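Local coordinates for glycinin A3B4 subunit (Glycine max, PDB 2D5F), which serves as a seed storage protein, an 11S globulin of two cupin domains whose proglycinin trimers mature into hexamers, at the interface of chains A and B. Residues are numbered along the deposited sequence; one frame, centred on the assembly and turned at random. Chains: chain A/B, glycinin A3B4 subunit.

The interface of chains A and B. Residues chain A 389, 425-428; chain B 64, 156, 161, 163.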
ATOM      1  N   ASN A 389      14.966   7.782  17.368  1.00 19.13           N
ATOM      2  CA  ASN A 389      16.071   8.382  18.087  1.00 19.57           C
ATOM      3  C   ASN A 389      16.153   9.766  17.461  1.00 18.90           C
ATOM      4  O   ASN A 389      15.746   9.946  16.312  1.00 18.80           O
ATOM      5  CB  ASN A 389      17.378   7.630  17.837  1.00 15.46           C
ATOM      6  CG  ASN A 389      17.457   6.323  18.603  1.00 21.62           C
ATOM      7  OD1 ASN A 389      17.090   6.258  19.779  1.00 17.74           O
ATOM      8  ND2 ASN A 389      17.956   5.277  17.947  1.00 18.60           N
ATOM      9  N   PRO A 425      17.897   9.820  22.768  1.00 20.46           N
ATOM     10  CA  PRO A 425      17.403   8.474  22.464  1.00 23.79           C
ATOM     11  C   PRO A 425      15.883   8.341  22.519  1.00 22.54           C
ATOM     12  O   PRO A 425      15.210   9.015  23.295  1.00 20.14           O
ATOM     13  CB  PRO A 425      18.078   7.606  23.529  1.00 22.94           C
ATOM     14  CG  PRO A 425      19.341   8.360  23.839  1.00 22.05           C
ATOM     15  CD  PRO A 425      18.841   9.783  23.897  1.00 21.14           C
ATOM     16  N   GLN A 426      15.362   7.451  21.686  1.00 18.69           N
ATOM     17  CA  GLN A 426      13.940   7.176  21.630  1.00 20.12           C
ATOM     18  C   GLN A 426      13.352   6.974  23.029  1.00 23.79           C
ATOM     19  O   GLN A 426      13.930   6.263  23.861  1.00 17.05           O
ATOM     20  CB  GLN A 426      13.708   5.921  20.790  1.00 16.49           C
ATOM     21  CG  GLN A 426      12.287   5.363  20.829  1.00 17.92           C
ATOM     22  CD  GLN A 426      12.164   4.084  20.015  1.00 27.14           C
ATOM     23  OE1 GLN A 426      13.169   3.439  19.704  1.00 22.54           O
ATOM     24  NE2 GLN A 426      10.930   3.700  19.679  1.00 22.72           N
ATOM     25  N   ASN A 427      12.205   7.610  23.268  1.00 20.05           N
ATOM     26  CA  ASN A 427      11.467   7.520  24.538  1.00 17.60           C
ATOM     27  C   ASN A 427      12.045   8.288  25.726  1.00 17.63           C
ATOM     28  O   ASN A 427      11.363   8.451  26.742  1.00 20.87           O
ATOM     29  CB  ASN A 427      11.244   6.049  24.944  1.00 17.96           C
ATOM     30  CG  ASN A 427      10.077   5.393  24.201  1.00 20.06           C
ATOM     31  OD1 ASN A 427       9.607   4.325  24.597  1.00 17.23           O
ATOM     32  ND2 ASN A 427       9.613   6.023  23.124  1.00 15.47           N
ATOM     33  N   PHE A 428      13.290   8.748  25.623  1.00 18.46           N
ATOM     34  CA  PHE A 428      13.875   9.526  26.716  1.00 23.64           C
ATOM     35  C   PHE A 428      13.143  10.872  26.740  1.00 26.15           C
ATOM     36  O   PHE A 428      12.850  11.452  25.687  1.00 23.53           O
ATOM     37  CB  PHE A 428      15.378   9.769  26.500  1.00 19.87           C
ATOM     38  CG  PHE A 428      16.256   8.586  26.835  1.00 22.76           C
ATOM     39  CD1 PHE A 428      17.533   8.787  27.355  1.00 21.56           C
ATOM     40  CD2 PHE A 428      15.830   7.282  26.600  1.00 27.06           C
ATOM     41  CE1 PHE A 428      18.373   7.710  27.638  1.00 23.84           C
ATOM     42  CE2 PHE A 428      16.664   6.192  26.878  1.00 23.38           C
ATOM     43  CZ  PHE A 428      17.939   6.408  27.399  1.00 23.49           C
TER
ATOM     44  N   PRO B  64       9.470   1.526  24.595  1.00 17.98           N
ATOM     45  CA  PRO B  64       9.864   1.676  23.189  1.00 20.14           C
ATOM     46  C   PRO B  64       9.599   0.493  22.261  1.00 24.34           C
ATOM     47  O   PRO B  64      10.262   0.345  21.233  1.00 24.33           O
ATOM     48  CB  PRO B  64      11.348   1.999  23.290  1.00 19.66           C
ATOM     49  CG  PRO B  64      11.772   1.141  24.453  1.00 19.16           C
ATOM     50  CD  PRO B  64      10.661   1.381  25.457  1.00 15.76           C
ATOM     51  N   LEU B 156      16.363   1.464  20.299  1.00 22.28           N
ATOM     52  CA  LEU B 156      17.317   1.574  21.402  1.00 25.86           C
ATOM     53  C   LEU B 156      18.178   0.311  21.364  1.00 26.99           C
ATOM     54  O   LEU B 156      19.147   0.231  20.612  1.00 29.98           O
ATOM     55  CB  LEU B 156      16.572   1.694  22.736  1.00 20.32           C
ATOM     56  CG  LEU B 156      15.729   2.967  22.885  1.00 24.52           C
ATOM     57  CD1 LEU B 156      14.982   2.963  24.208  1.00 24.18           C
ATOM     58  CD2 LEU B 156      16.639   4.187  22.801  1.00 18.38           C
ATOM     59  N   ARG B 161      12.527  -1.934  28.695  1.00 31.11           N
ATOM     60  CA  ARG B 161      12.571  -0.671  29.431  1.00 29.50           C
ATOM     61  C   ARG B 161      11.167  -0.170  29.691  1.00 27.35           C
ATOM     62  O   ARG B 161      10.287  -0.288  28.837  1.00 26.42           O
ATOM     63  CB  ARG B 161      13.330   0.407  28.648  1.00 30.46           C
ATOM     64  CG  ARG B 161      14.689  -0.008  28.155  1.00 33.61           C
ATOM     65  CD  ARG B 161      15.464   1.177  27.610  1.00 30.93           C
ATOM     66  NE  ARG B 161      16.670   0.725  26.926  1.00 40.18           N
ATOM     67  CZ  ARG B 161      17.814   1.395  26.911  1.00 40.70           C
ATOM     68  NH1 ARG B 161      17.913   2.555  27.548  1.00 50.93           N
ATOM     69  NH2 ARG B 161      18.859   0.900  26.265  1.00 38.47           N
ATOM     70  N   PHE B 163       9.246   3.315  31.034  1.00 21.98           N
ATOM     71  CA  PHE B 163       9.316   4.716  31.421  1.00 22.90           C
ATOM     72  C   PHE B 163       8.042   5.077  32.185  1.00 24.57           C
ATOM     73  O   PHE B 163       6.970   5.215  31.591  1.00 21.78           O
ATOM     74  CB  PHE B 163       9.443   5.617  30.181  1.00 19.53           C
ATOM     75  CG  PHE B 163      10.725   5.422  29.409  1.00 20.77           C
ATOM     76  CD1 PHE B 163      10.929   4.279  28.640  1.00 22.49           C
ATOM     77  CD2 PHE B 163      11.733   6.381  29.461  1.00 16.85           C
ATOM     78  CE1 PHE B 163      12.116   4.095  27.933  1.00 20.56           C
ATOM     79  CE2 PHE B 163      12.926   6.207  28.760  1.00 15.58           C
ATOM     80  CZ  PHE B 163      13.118   5.063  27.994  1.00 21.77           C
TER
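B:Leu156 points its branched end at the backbone of A:Gln426, with both methyls near one carbonyl: CD1 lies 3.5 Å and CD2 3.6 Å from A:Gln426 O. With CG beside its own backbone N (chi1 -65°), the B:Leu156 fork faces the loop 425-428 that joins strands 421-424 and 429-435. A:Pro425 CB adds an apolar contact to B:Leu156 CD2 at 3.8 Å. The loop belongs to the second cupin region of A and meets the first of B, a pairing consistent with head-to-tail trimer contacts of 11S globulins.

A:Asn427 covers one face of the B:Phe163 ring. A:Asn427 CB sits toward the rim, 3.7 Å from B:Phe163 CE1. The carbonyl O of A:Asn427 lies on the same side, 3.4 Å from B:Phe163 CE2. At the other end of its side chain, OD1 of A:Asn427 is 2.8 Å from B:Pro64 N; a proline nitrogen within a chain has no hydrogen to give, so this approach is no hydrogen bond, and the placement of the amide is doubtful.

A:Phe428 brings its CE2 to the edge of B:Phe163, in that ring's plane. A:Pro425 CB backs one face of the A:Phe428 ring, while the extended B:Arg161 reaches its edge with NH1, the guanidinium turned 47° from the ring. At the margin of the contact A:Asn389 would steady the loop: A:Gln426 N donates a nearly straight hydrogen bond (171° at H) to A:Asn389 OD1, 2.8 Å away.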